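Local coordinates for protein 5-formyl-3-hydroxy-2-methylpyridine 4-carboxylate 5-dehydrogenase (PDB 4OM8) that oxidises 5-formyl-3-hydroxy-2-methylpyridine-4-carboxylate with NAD(+) in the breakdown of vitamin B6, and can also reduce it with NADH to 4-pyridoxic acid, at residues Asp200-Gly205 against Ala259-Glu264; Leu21-Leu26 against Leu55-Pro60; Met147-Ala152 against Gly184-Arg189. One frame throughout, in Å; residues are numbered along the deposited sequence.

Contact 1. Residues Asp200-Gly205 against Ala259-Glu264; sequences DLVERG and APMVLE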
ATOM      1  N   ASP A 200       5.638   2.765  14.942  1.00  8.23           N
ATOM      2  CA  ASP A 200       5.246   3.438  16.181  1.00  9.55           C
ATOM      3  C   ASP A 200       4.071   2.727  16.856  1.00  9.67           C
ATOM      4  O   ASP A 200       4.065   2.523  18.072  1.00 11.00           O
ATOM      5  CB  ASP A 200       4.890   4.906  15.923  1.00  8.47           C
ATOM      6  CG  ASP A 200       4.869   5.719  17.208  1.00 10.69           C
ATOM      7  OD1 ASP A 200       5.897   5.715  17.927  1.00 12.85           O
ATOM      8  OD2 ASP A 200       3.830   6.337  17.514  1.00 14.91           O
ATOM      9  N   LEU A 201       3.102   2.290  16.063  1.00  9.23           N
ATOM     10  CA  LEU A 201       1.927   1.661  16.637  1.00  9.78           C
ATOM     11  C   LEU A 201       2.252   0.298  17.249  1.00 10.41           C
ATOM     12  O   LEU A 201       1.699  -0.073  18.300  1.00 11.13           O
ATOM     13  CB  LEU A 201       0.837   1.533  15.573  1.00  9.97           C
ATOM     14  CG  LEU A 201       0.264   2.886  15.129  1.00  9.52           C
ATOM     15  CD1 LEU A 201      -0.569   2.737  13.872  1.00  9.86           C
ATOM     16  CD2 LEU A 201      -0.569   3.509  16.230  1.00 12.32           C
ATOM     17  N   VAL A 202       3.142  -0.454  16.605  1.00 10.72           N
ATOM     18  CA  VAL A 202       3.566  -1.748  17.134  1.00 11.38           C
ATOM     19  C   VAL A 202       4.368  -1.514  18.408  1.00 12.15           C
ATOM     20  O   VAL A 202       4.124  -2.132  19.443  1.00 14.65           O
ATOM     21  CB  VAL A 202       4.391  -2.526  16.107  1.00 11.52           C
ATOM     22  CG1 VAL A 202       5.078  -3.732  16.754  1.00 13.95           C
ATOM     23  CG2 VAL A 202       3.498  -2.953  14.933  1.00 12.73           C
ATOM     24  N   GLU A 203       5.297  -0.573  18.330  1.00 13.35           N
ATOM     25  CA  GLU A 203       6.198  -0.263  19.435  1.00 14.72           C
ATOM     26  C   GLU A 203       5.472   0.150  20.709  1.00 15.29           C
ATOM     27  O   GLU A 203       5.874  -0.246  21.809  1.00 17.67           O
ATOM     28  CB  GLU A 203       7.150   0.836  18.977  1.00 16.19           C
ATOM     29  CG  GLU A 203       8.136   1.329  19.969  1.00 21.06           C
ATOM     30  CD  GLU A 203       9.120   2.248  19.294  1.00 18.08           C
ATOM     31  OE1 GLU A 203       8.814   3.443  19.141  1.00 19.93           O
ATOM     32  OE2 GLU A 203      10.169   1.754  18.871  1.00 20.91           O
ATOM     33  N   ARG A 204       4.390   0.916  20.581  1.00 14.46           N
ATOM     34  CA  ARG A 204       3.709   1.387  21.782  1.00 17.10           C
ATOM     35  C   ARG A 204       2.499   0.529  22.149  1.00 16.20           C
ATOM     36  O   ARG A 204       1.667   0.926  22.964  1.00 18.74           O
ATOM     37  CB  ARG A 204       3.313   2.851  21.641  1.00 20.10           C
ATOM     38  CG  ARG A 204       2.304   3.192  20.587  1.00 15.12           C
ATOM     39  CD  ARG A 204       2.429   4.694  20.345  1.00 19.65           C
ATOM     40  NE  ARG A 204       1.469   5.258  19.402  1.00 26.24           N
ATOM     41  CZ  ARG A 204       0.329   5.850  19.752  1.00 28.24           C
ATOM     42  NH1 ARG A 204      -0.012   5.931  21.028  1.00 29.47           N
ATOM     43  NH2 ARG A 204      -0.473   6.359  18.823  1.00 18.00           N
ATOM     44  N   GLY A 205       2.429  -0.659  21.562  1.00 13.11           N
ATOM     45  CA  GLY A 205       1.479  -1.670  22.000  1.00 14.31           C
ATOM     46  C   GLY A 205       0.044  -1.480  21.545  1.00 13.27           C
ATOM     47  O   GLY A 205      -0.885  -1.990  22.179  1.00 14.56           O
ATOM     48  N   ALA A 259      13.544   4.302  15.679  1.00  9.54           N
ATOM     49  CA  ALA A 259      12.618   3.832  16.703  1.00 10.22           C
ATOM     50  C   ALA A 259      13.321   2.910  17.685  1.00  9.72           C
ATOM     51  O   ALA A 259      14.133   2.072  17.279  1.00 10.86           O
ATOM     52  CB  ALA A 259      11.445   3.110  16.059  1.00 11.36           C
ATOM     53  N   PRO A 260      13.022   3.057  18.984  1.00 10.23           N
ATOM     54  CA  PRO A 260      13.629   2.192  20.003  1.00 11.85           C
ATOM     55  C   PRO A 260      13.535   0.690  19.711  1.00 12.97           C
ATOM     56  O   PRO A 260      14.512  -0.029  19.943  1.00 13.08           O
ATOM     57  CB  PRO A 260      12.837   2.543  21.259  1.00 11.92           C
ATOM     58  CG  PRO A 260      12.495   3.990  21.068  1.00 18.17           C
ATOM     59  CD  PRO A 260      12.258   4.168  19.580  1.00 11.52           C
ATOM     60  N   MET A 261      12.396   0.230  19.204  1.00 11.39           N
ATOM     61  CA  MET A 261      12.215  -1.186  18.914  0.78 13.70           C
ATOM     62  C   MET A 261      13.170  -1.640  17.809  1.00 12.20           C
ATOM     63  O   MET A 261      13.681  -2.758  17.830  1.00 12.61           O
ATOM     64  CB  MET A 261      10.765  -1.466  18.513  0.78 12.40           C
ATOM     65  CG  MET A 261      10.499  -2.888  18.053  0.78 15.18           C
ATOM     66  SD  MET A 261       8.757  -3.165  17.638  0.78 17.56           S
ATOM     67  CE  MET A 261       8.465  -1.984  16.339  0.78 16.79           C
ATOM     68  N   VAL A 262      13.421  -0.763  16.845  1.00 10.97           N
ATOM     69  CA  VAL A 262      14.353  -1.096  15.770  1.00 10.09           C
ATOM     70  C   VAL A 262      15.793  -1.138  16.306  1.00 10.17           C
ATOM     71  O   VAL A 262      16.570  -2.016  15.920  1.00 12.94           O
ATOM     72  CB  VAL A 262      14.232  -0.084  14.596  1.00 11.34           C
ATOM     73  CG1 VAL A 262      15.345  -0.263  13.558  1.00 12.10           C
ATOM     74  CG2 VAL A 262      12.877  -0.229  13.928  1.00 11.70           C
ATOM     75  N   LEU A 263      16.142  -0.201  17.193  1.00 10.87           N
ATOM     76  CA  LEU A 263      17.457  -0.236  17.841  1.00 10.42           C
ATOM     77  C   LEU A 263      17.621  -1.512  18.663  1.00 11.08           C
ATOM     78  O   LEU A 263      18.679  -2.127  18.666  1.00 13.76           O
ATOM     79  CB  LEU A 263      17.658   1.002  18.731  1.00 12.78           C
ATOM     80  CG  LEU A 263      17.790   2.311  17.955  1.00 14.45           C
ATOM     81  CD1 LEU A 263      17.828   3.507  18.907  1.00 15.33           C
ATOM     82  CD2 LEU A 263      19.026   2.291  17.055  1.00 12.91           C
ATOM     83  N   GLU A 264      16.561  -1.920  19.354  1.00 11.33           N
ATOM     84  CA  GLU A 264      16.600  -3.124  20.178  0.58 12.57           C
ATOM     85  C   GLU A 264      16.821  -4.381  19.335  1.00 13.83           C
ATOM     86  O   GLU A 264      17.660  -5.221  19.666  1.00 15.90           O
ATOM     87  CB  GLU A 264      15.308  -3.249  20.994  0.58 14.23           C
ATOM     88  CG  GLU A 264      15.281  -4.446  21.928  0.58 17.72           C
ATOM     89  CD  GLU A 264      14.071  -4.453  22.841  0.58 23.02           C
ATOM     90  OE1 GLU A 264      14.164  -5.038  23.940  0.58 31.62           O
ATOM     91  OE2 GLU A 264      13.027  -3.884  22.457  0.58 27.08           O
TER

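Contact 2. Residues Leu21-Leu26 against Leu55-Pro60; sequences LARGGL and LGIALP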
ATOM      1  N   LEU A  21      15.891  -5.451 -19.215  1.00 10.67           N
ATOM      2  CA  LEU A  21      16.364  -4.555 -20.255  1.00  9.62           C
ATOM      3  C   LEU A  21      16.607  -5.303 -21.565  1.00 10.43           C
ATOM      4  O   LEU A  21      16.238  -4.817 -22.632  1.00 12.95           O
ATOM      5  CB  LEU A  21      17.644  -3.849 -19.800  1.00 10.62           C
ATOM      6  CG  LEU A  21      17.411  -2.833 -18.676  1.00 10.52           C
ATOM      7  CD1 LEU A  21      18.748  -2.380 -18.084  1.00 10.42           C
ATOM      8  CD2 LEU A  21      16.633  -1.622 -19.190  1.00 13.41           C
ATOM      9  N   ALA A  22      17.207  -6.483 -21.491  1.00 10.74           N
ATOM     10  CA  ALA A  22      17.428  -7.263 -22.705  1.00  9.83           C
ATOM     11  C   ALA A  22      16.117  -7.673 -23.356  1.00 12.45           C
ATOM     12  O   ALA A  22      16.018  -7.734 -24.581  1.00 13.80           O
ATOM     13  CB  ALA A  22      18.259  -8.487 -22.403  1.00 10.74           C
ATOM     14  N   ARG A  23      15.112  -7.966 -22.537  1.00 11.63           N
ATOM     15  CA  ARG A  23      13.811  -8.368 -23.065  1.00 11.52           C
ATOM     16  C   ARG A  23      13.180  -7.215 -23.858  1.00 12.43           C
ATOM     17  O   ARG A  23      12.344  -7.429 -24.733  1.00 13.81           O
ATOM     18  CB  ARG A  23      12.896  -8.816 -21.915  1.00 11.81           C
ATOM     19  CG  ARG A  23      11.568  -9.457 -22.338  1.00 14.48           C
ATOM     20  CD  ARG A  23      11.786 -10.760 -23.087  1.00 19.05           C
ATOM     21  NE  ARG A  23      12.412 -11.784 -22.254  1.00 19.56           N
ATOM     22  CZ  ARG A  23      11.755 -12.812 -21.716  1.00 18.41           C
ATOM     23  NH1 ARG A  23      10.453 -12.937 -21.910  1.00 17.31           N
ATOM     24  NH2 ARG A  23      12.404 -13.701 -20.973  1.00 21.99           N
ATOM     25  N   GLY A  24      13.592  -5.985 -23.553  1.00 12.01           N
ATOM     26  CA  GLY A  24      13.141  -4.822 -24.296  1.00 11.97           C
ATOM     27  C   GLY A  24      13.895  -4.598 -25.601  1.00 13.54           C
ATOM     28  O   GLY A  24      13.599  -3.662 -26.337  1.00 16.18           O
ATOM     29  N   GLY A  25      14.863  -5.453 -25.896  1.00 11.00           N
ATOM     30  CA  GLY A  25      15.587  -5.352 -27.152  1.00  9.77           C
ATOM     31  C   GLY A  25      16.995  -4.800 -27.013  1.00 15.31           C
ATOM     32  O   GLY A  25      17.736  -4.757 -27.982  1.00 15.79           O
ATOM     33  N   LEU A  26      17.368  -4.387 -25.808  1.00 12.36           N
ATOM     34  CA  LEU A  26      18.656  -3.743 -25.580  1.00 11.66           C
ATOM     35  C   LEU A  26      19.785  -4.752 -25.477  1.00 10.60           C
ATOM     36  O   LEU A  26      19.569  -5.896 -25.068  1.00 11.81           O
ATOM     37  CB  LEU A  26      18.602  -2.906 -24.299  1.00  9.97           C
ATOM     38  CG  LEU A  26      17.847  -1.572 -24.294  1.00 18.38           C
ATOM     39  CD1 LEU A  26      18.465  -0.564 -25.262  1.00 16.52           C
ATOM     40  CD2 LEU A  26      16.350  -1.719 -24.560  1.00 23.80           C
ATOM     41  N   LEU A  55       5.125 -13.182 -17.032  1.00 12.39           N
ATOM     42  CA  LEU A  55       4.510 -11.860 -17.087  1.00 13.81           C
ATOM     43  C   LEU A  55       3.988 -11.507 -18.474  1.00 13.97           C
ATOM     44  O   LEU A  55       3.344 -10.471 -18.661  1.00 16.35           O
ATOM     45  CB  LEU A  55       5.515 -10.799 -16.632  1.00 11.98           C
ATOM     46  CG  LEU A  55       5.742 -10.732 -15.123  1.00 11.62           C
ATOM     47  CD1 LEU A  55       6.965  -9.892 -14.817  1.00 14.12           C
ATOM     48  CD2 LEU A  55       4.497 -10.168 -14.408  1.00 14.93           C
ATOM     49  N   GLY A  56       4.282 -12.363 -19.450  1.00 14.49           N
ATOM     50  CA  GLY A  56       3.825 -12.149 -20.810  1.00 19.63           C
ATOM     51  C   GLY A  56       4.554 -11.018 -21.507  1.00 18.27           C
ATOM     52  O   GLY A  56       3.993 -10.359 -22.380  1.00 25.19           O
ATOM     53  N   ILE A  57       5.806 -10.793 -21.121  1.00 18.03           N
ATOM     54  CA  ILE A  57       6.610  -9.710 -21.685  1.00 17.84           C
ATOM     55  C   ILE A  57       7.423 -10.181 -22.889  1.00 31.01           C
ATOM     56  O   ILE A  57       8.281 -11.056 -22.769  1.00 25.02           O
ATOM     57  CB  ILE A  57       7.555  -9.129 -20.635  1.00 18.97           C
ATOM     58  CG1 ILE A  57       6.748  -8.591 -19.449  1.00 19.37           C
ATOM     59  CG2 ILE A  57       8.421  -8.029 -21.245  1.00 18.56           C
ATOM     60  CD1 ILE A  57       7.610  -8.174 -18.299  1.00 22.28           C
ATOM     61  N   ALA A  58       7.162  -9.588 -24.048  1.00 29.99           N
ATOM     62  CA  ALA A  58       7.791 -10.057 -25.282  1.00 32.73           C
ATOM     63  C   ALA A  58       9.020  -9.246 -25.693  1.00 26.64           C
ATOM     64  O   ALA A  58       9.139  -8.066 -25.366  1.00 38.39           O
ATOM     65  CB  ALA A  58       6.771 -10.053 -26.407  1.00 40.41           C
ATOM     66  N   LEU A  59       9.931  -9.896 -26.417  1.00 38.76           N
ATOM     67  CA  LEU A  59      10.998  -9.201 -27.132  1.00 37.47           C
ATOM     68  C   LEU A  59      10.343  -8.476 -28.300  1.00 36.98           C
ATOM     69  O   LEU A  59       9.427  -9.029 -28.919  1.00 22.79           O
ATOM     70  CB  LEU A  59      12.059 -10.186 -27.632  1.00 36.49           C
ATOM     71  CG  LEU A  59      13.484 -10.202 -27.068  1.00 38.78           C
ATOM     72  CD1 LEU A  59      14.222 -11.457 -27.551  1.00 43.41           C
ATOM     73  CD2 LEU A  59      14.264  -8.946 -27.436  1.00 31.81           C
ATOM     74  N   PRO A  60      10.788  -7.240 -28.600  1.00 28.49           N
ATOM     75  CA  PRO A  60      10.243  -6.553 -29.776  1.00 30.37           C
ATOM     76  C   PRO A  60      10.850  -7.179 -31.017  1.00 22.82           C
ATOM     77  O   PRO A  60      11.709  -8.056 -30.901  1.00 23.43           O
ATOM     78  CB  PRO A  60      10.683  -5.091 -29.599  1.00 24.73           C
ATOM     79  CG  PRO A  60      11.824  -5.126 -28.640  1.00 32.19           C
ATOM     80  CD  PRO A  60      11.818  -6.447 -27.904  1.00 34.17           C
TER

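Contact 3. Residues Met147-Ala152 against Gly184-Arg189; sequences MIEVIA and GFVENR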
ATOM      1  N   MET A 147       7.614  -0.053 -12.216  1.00 10.26           N
ATOM      2  CA  MET A 147       7.782   1.380 -12.042  1.00 10.75           C
ATOM      3  C   MET A 147       9.222   1.721 -11.702  1.00 10.90           C
ATOM      4  O   MET A 147       9.830   1.084 -10.842  1.00  9.98           O
ATOM      5  CB  MET A 147       6.828   1.861 -10.942  1.00 11.63           C
ATOM      6  CG  MET A 147       6.833   3.370 -10.668  1.00 10.75           C
ATOM      7  SD  MET A 147       8.192   3.954  -9.631  1.00 11.14           S
ATOM      8  CE  MET A 147       8.020   2.981  -8.133  1.00 11.41           C
ATOM      9  N   ILE A 148       9.756   2.728 -12.390  1.00  9.27           N
ATOM     10  CA  ILE A 148      11.110   3.227 -12.174  1.00  8.00           C
ATOM     11  C   ILE A 148      11.083   4.729 -11.992  1.00  8.84           C
ATOM     12  O   ILE A 148      10.447   5.431 -12.778  1.00 10.92           O
ATOM     13  CB  ILE A 148      12.026   2.867 -13.377  1.00  8.17           C
ATOM     14  CG1 ILE A 148      12.112   1.347 -13.542  1.00  9.81           C
ATOM     15  CG2 ILE A 148      13.416   3.441 -13.185  1.00 10.58           C
ATOM     16  CD1 ILE A 148      12.745   0.906 -14.867  1.00 12.01           C
ATOM     17  N   GLU A 149      11.764   5.214 -10.952  1.00  7.86           N
ATOM     18  CA  GLU A 149      11.895   6.654 -10.729  1.00  9.07           C
ATOM     19  C   GLU A 149      13.070   7.228 -11.515  1.00  9.21           C
ATOM     20  O   GLU A 149      14.152   6.642 -11.526  1.00 10.38           O
ATOM     21  CB  GLU A 149      12.091   6.959  -9.245  1.00  9.72           C
ATOM     22  CG  GLU A 149      10.889   6.600  -8.361  1.00  8.74           C
ATOM     23  CD  GLU A 149      11.193   6.856  -6.912  1.00 10.04           C
ATOM     24  OE1 GLU A 149      12.080   6.166  -6.370  1.00 11.49           O
ATOM     25  OE2 GLU A 149      10.551   7.751  -6.330  1.00  9.55           O
ATOM     26  N   VAL A 150      12.857   8.377 -12.146  1.00  8.72           N
ATOM     27  CA  VAL A 150      13.917   9.082 -12.868  1.00 11.21           C
ATOM     28  C   VAL A 150      14.163  10.410 -12.158  1.00  8.54           C
ATOM     29  O   VAL A 150      13.235  11.220 -12.035  1.00 11.28           O
ATOM     30  CB  VAL A 150      13.529   9.318 -14.335  1.00  9.21           C
ATOM     31  CG1 VAL A 150      14.701   9.932 -15.083  1.00 11.02           C
ATOM     32  CG2 VAL A 150      13.121   7.996 -14.998  1.00 11.29           C
ATOM     33  N   ILE A 151      15.380  10.619 -11.658  1.00  9.30           N
ATOM     34  CA  ILE A 151      15.655  11.773 -10.800  1.00 10.50           C
ATOM     35  C   ILE A 151      16.840  12.619 -11.236  1.00 11.13           C
ATOM     36  O   ILE A 151      17.987  12.194 -11.150  1.00 10.54           O
ATOM     37  CB  ILE A 151      15.920  11.346  -9.343  1.00 10.35           C
ATOM     38  CG1 ILE A 151      14.900  10.294  -8.885  1.00  9.38           C
ATOM     39  CG2 ILE A 151      15.912  12.566  -8.420  1.00 13.47           C
ATOM     40  CD1 ILE A 151      15.432   8.852  -8.876  1.00  9.84           C
ATOM     41  N   ALA A 152      16.564  13.854 -11.632  1.00  9.67           N
ATOM     42  CA  ALA A 152      17.646  14.781 -11.910  1.00 10.92           C
ATOM     43  C   ALA A 152      18.340  15.260 -10.644  1.00 10.77           C
ATOM     44  O   ALA A 152      17.694  15.591  -9.644  1.00 11.08           O
ATOM     45  CB  ALA A 152      17.120  15.970 -12.675  1.00 12.28           C
ATOM     46  N   GLY A 184      15.333  10.231  -0.457  1.00 11.09           N
ATOM     47  CA  GLY A 184      14.369   9.159  -0.633  1.00 10.86           C
ATOM     48  C   GLY A 184      13.480   9.323  -1.853  1.00 11.54           C
ATOM     49  O   GLY A 184      12.564   8.531  -2.041  1.00 11.30           O
ATOM     50  N   PHE A 185      13.749  10.341  -2.678  1.00 10.30           N
ATOM     51  CA  PHE A 185      12.970  10.616  -3.894  1.00  9.91           C
ATOM     52  C   PHE A 185      11.468  10.607  -3.560  1.00 10.08           C
ATOM     53  O   PHE A 185      11.053  11.354  -2.676  1.00 10.60           O
ATOM     54  CB  PHE A 185      13.355   9.623  -4.993  1.00 10.91           C
ATOM     55  CG  PHE A 185      14.847   9.488  -5.173  1.00 10.68           C
ATOM     56  CD1 PHE A 185      15.659  10.613  -5.239  1.00 10.91           C
ATOM     57  CD2 PHE A 185      15.439   8.238  -5.255  1.00 11.62           C
ATOM     58  CE1 PHE A 185      17.025  10.496  -5.395  1.00 13.29           C
ATOM     59  CE2 PHE A 185      16.803   8.108  -5.397  1.00 12.23           C
ATOM     60  CZ  PHE A 185      17.602   9.237  -5.481  1.00 13.73           C
ATOM     61  N   VAL A 186      10.644   9.802  -4.229  1.00  9.60           N
ATOM     62  CA  VAL A 186       9.222   9.762  -3.858  1.00  8.61           C
ATOM     63  C   VAL A 186       8.836   8.443  -3.203  1.00  9.29           C
ATOM     64  O   VAL A 186       8.252   8.440  -2.104  1.00  9.05           O
ATOM     65  CB  VAL A 186       8.308  10.022  -5.078  1.00  9.41           C
ATOM     66  CG1 VAL A 186       6.840   9.720  -4.738  1.00  9.45           C
ATOM     67  CG2 VAL A 186       8.484  11.474  -5.521  1.00 10.96           C
ATOM     68  N   GLU A 187       9.169   7.333  -3.861  1.00  9.49           N
ATOM     69  CA  GLU A 187       8.723   6.006  -3.416  1.00  9.25           C
ATOM     70  C   GLU A 187       9.119   5.737  -1.968  1.00 10.24           C
ATOM     71  O   GLU A 187       8.274   5.424  -1.116  1.00  9.61           O
ATOM     72  CB  GLU A 187       9.301   4.916  -4.325  1.00  7.83           C
ATOM     73  CG  GLU A 187       8.925   3.520  -3.918  1.00 10.79           C
ATOM     74  CD  GLU A 187       9.766   2.491  -4.642  1.00 15.03           C
ATOM     75  OE1 GLU A 187      11.005   2.636  -4.640  1.00 16.83           O
ATOM     76  OE2 GLU A 187       9.194   1.546  -5.221  1.00 11.11           O
ATOM     77  N   ASN A 188      10.402   5.853  -1.664  1.00  9.30           N
ATOM     78  CA  ASN A 188      10.815   5.484  -0.322  1.00  8.44           C
ATOM     79  C   ASN A 188      10.419   6.539   0.709  1.00  9.89           C
ATOM     80  O   ASN A 188      10.310   6.214   1.886  1.00 10.41           O
ATOM     81  CB  ASN A 188      12.313   5.186  -0.284  1.00 11.29           C
ATOM     82  CG  ASN A 188      12.595   3.755  -0.706  1.00 14.40           C
ATOM     83  OD1 ASN A 188      11.824   2.858  -0.368  1.00 17.67           O
ATOM     84  ND2 ASN A 188      13.668   3.537  -1.474  1.00 15.77           N
ATOM     85  N   ARG A 189      10.145   7.776   0.287  1.00  8.52           N
ATOM     86  CA  ARG A 189       9.595   8.748   1.236  1.00  9.20           C
ATOM     87  C   ARG A 189       8.207   8.328   1.686  1.00  9.03           C
ATOM     88  O   ARG A 189       7.892   8.320   2.884  1.00  9.30           O
ATOM     89  CB  ARG A 189       9.523  10.149   0.632  1.00  8.46           C
ATOM     90  CG  ARG A 189      10.883  10.791   0.439  1.00  8.77           C
ATOM     91  CD  ARG A 189      10.757  12.257   0.050  1.00  8.66           C
ATOM     92  NE  ARG A 189      10.271  13.131   1.108  1.00  8.10           N
ATOM     93  CZ  ARG A 189      11.056  13.756   1.979  1.00  9.62           C
ATOM     94  NH1 ARG A 189      12.372  13.614   1.932  1.00 11.63           N
ATOM     95  NH2 ARG A 189      10.508  14.545   2.898  1.00 11.05           N
TER
HETATM   96  O   HOH W   1      12.495   6.369  -3.656  1.00  9.92           O

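Contact 1. Residues Asp200-Gly205 against Ala259-Glu264
Glu203, in the last turn of helix 187-203, reaches across to the start of helix 260-267 and accepts a hydrogen bond from the amide of Met261 in its first turn, so that two helices of the C-terminal domain are joined end to beginning. The polar part is one strong bond. Met261 N donates to Glu203 OE2 at 2.7 Å, with an N-H...O angle of 169°, and the amide meets the oxygen nearly along its C-O axis. Glutamate suits the place because its chain is long enough: CG stands anti to the backbone N (chi1 178°) and the chain stays extended beyond it. The amides of a first helical turn have no carbonyl of their own helix to bind, and a negative group there would probably also be favoured by the helix dipole. Pro260 fits this first turn well, since its nitrogen has no hydrogen to offer; Glu203 OE2 approaches that N to 3.1 Å without bonding. An alanine in place of Glu203 would probably leave the Met261 amide without its carboxylate partner and weaken the tie between the helices.

Packing accompanies the bond. The methyl of Ala259, at the N-cap, lies against the carboxylate, its CB 3.4 Å from Glu203 OE2, small enough not to push the oxygen aside. The Met261 chain slides past Glu203 in the opposite direction and, in one of its two conformers, crosses Val202 at about a right angle, with SD 3.8 Å from Val202 CG1, the apolar part of the contact.

Behind Glu203 the helix closes in a Schellman motif, with Gly205 at positive phi as its C-prime residue. The second subunit lies against this end too, its Lys180 bonding Arg204 O, while within the turn Arg204 NE pairs with Asp200 OD2 at 3.2 Å.

Contact 2. Residues Leu21-Leu26 against Leu55-Pro60
The side chain of Arg23 runs obliquely across that of Ile57, its guanidinium bonded to the backbone of the facing loop. CG lies anti to the backbone N (chi1 -172°), which sets it 3.6 Å from Ile57 CG2, the branch that stands anti to the backbone N of Ile57. Beyond CG the chain bends twice, at chi2 and chi3 (both 64°), a curled course that leaves NH1 beside Ile57 O. NH1 donates to that oxygen at 3.0 Å; the C=O...N angle is nearly straight, and the oxygen lies close to the guanidinium plane. An arginine suits this place because one side chain supplies both a hydrocarbon stem for the isoleucine and a charged head, whose strongest partner is Glu49 of helix 35-54, by a salt bridge from NH2, with a second from NH1 to Asp53.

The contact belongs to the Rossmann-type NAD-binding domain, where the end of helix 14-23 meets the loop that follows helix 35-54. Helix 14-23 stops in a Schellman motif with Gly25 at positive phi. A CB there would be jammed against the carbonyl O of Gly24, reason enough for glycine, and would also lie only 3.1 Å from Pro60 CG. Leu59 brings CD2 to 3.6 Å from Ala22 O, while its CA-H points at Arg23 O over 3.3 Å. Next to it the ring of Pro60 lies against the turn, with CG 3.3 Å from Gly24 O.

Contact 3. Residues Met147-Ala152 against Gly184-Arg189
Glu149 points from strand 147-151 toward the turn that begins helix 187-203, and one of its oxygens takes two backbone amides. Glu149 OE2 accepts from Val186 N at 2.9 Å, on the syn side and near the carboxylate plane, and from Glu187 N at 2.9 Å, from above that plane. The second bond is the straighter, at 169° against 146°. CG lies anti to the carbonyl carbon and the chain extends beyond it, which suits glutamate to bridging strand and helix start. The other oxygen, Glu149 OE1, binds His137 ND1, a residue inferred to be important for catalysis, and a water that also joins Gly184 O and Asn188 N. Held by both oxygens, the carboxylate probably fixes the position of the imidazole.

The phenyl ring of Phe185 stands steeply against this carboxylate, their planes 79° apart. Ile151 crosses the phenylalanine at about a right angle and sets CD1 over the ring centre, 3.7 Å away, a CH-pi contact that a branched aliphatic chain fits well. Met147, bent at chi2 and chi3, slides past Glu187 in the opposite direction and brings CE to 3.5 Å from Glu187 OE2, whose hydrogen bond is to Ser139 OG.

The contact joins the NAD-binding and C-terminal domains. Met147 and Glu187 meet Trp218 and Gly219 of the second subunit, while strand 147-151 runs between strands 133-137 and 174-178, with Ile148 and Val150 packed on helix 158-170.

Helix 187-203 links two of the contacts: its start takes part in contact 3 and its end in contact 1, whose centres are 27 Å apart, and both also touch the second subunit of the homodimer. Contact 3 lies nearest the probable site of chemistry, with the side chain of Glu187 about 6 Å from the bound NAD. Contact 2 lies at the surface of the NAD-binding domain, away from the annotated sites, although its nearest atoms come to about 6 Å from those of contact 3. Contacts 1 and 2, with centres 43 Å apart, lie on opposite sides of the chain's centre.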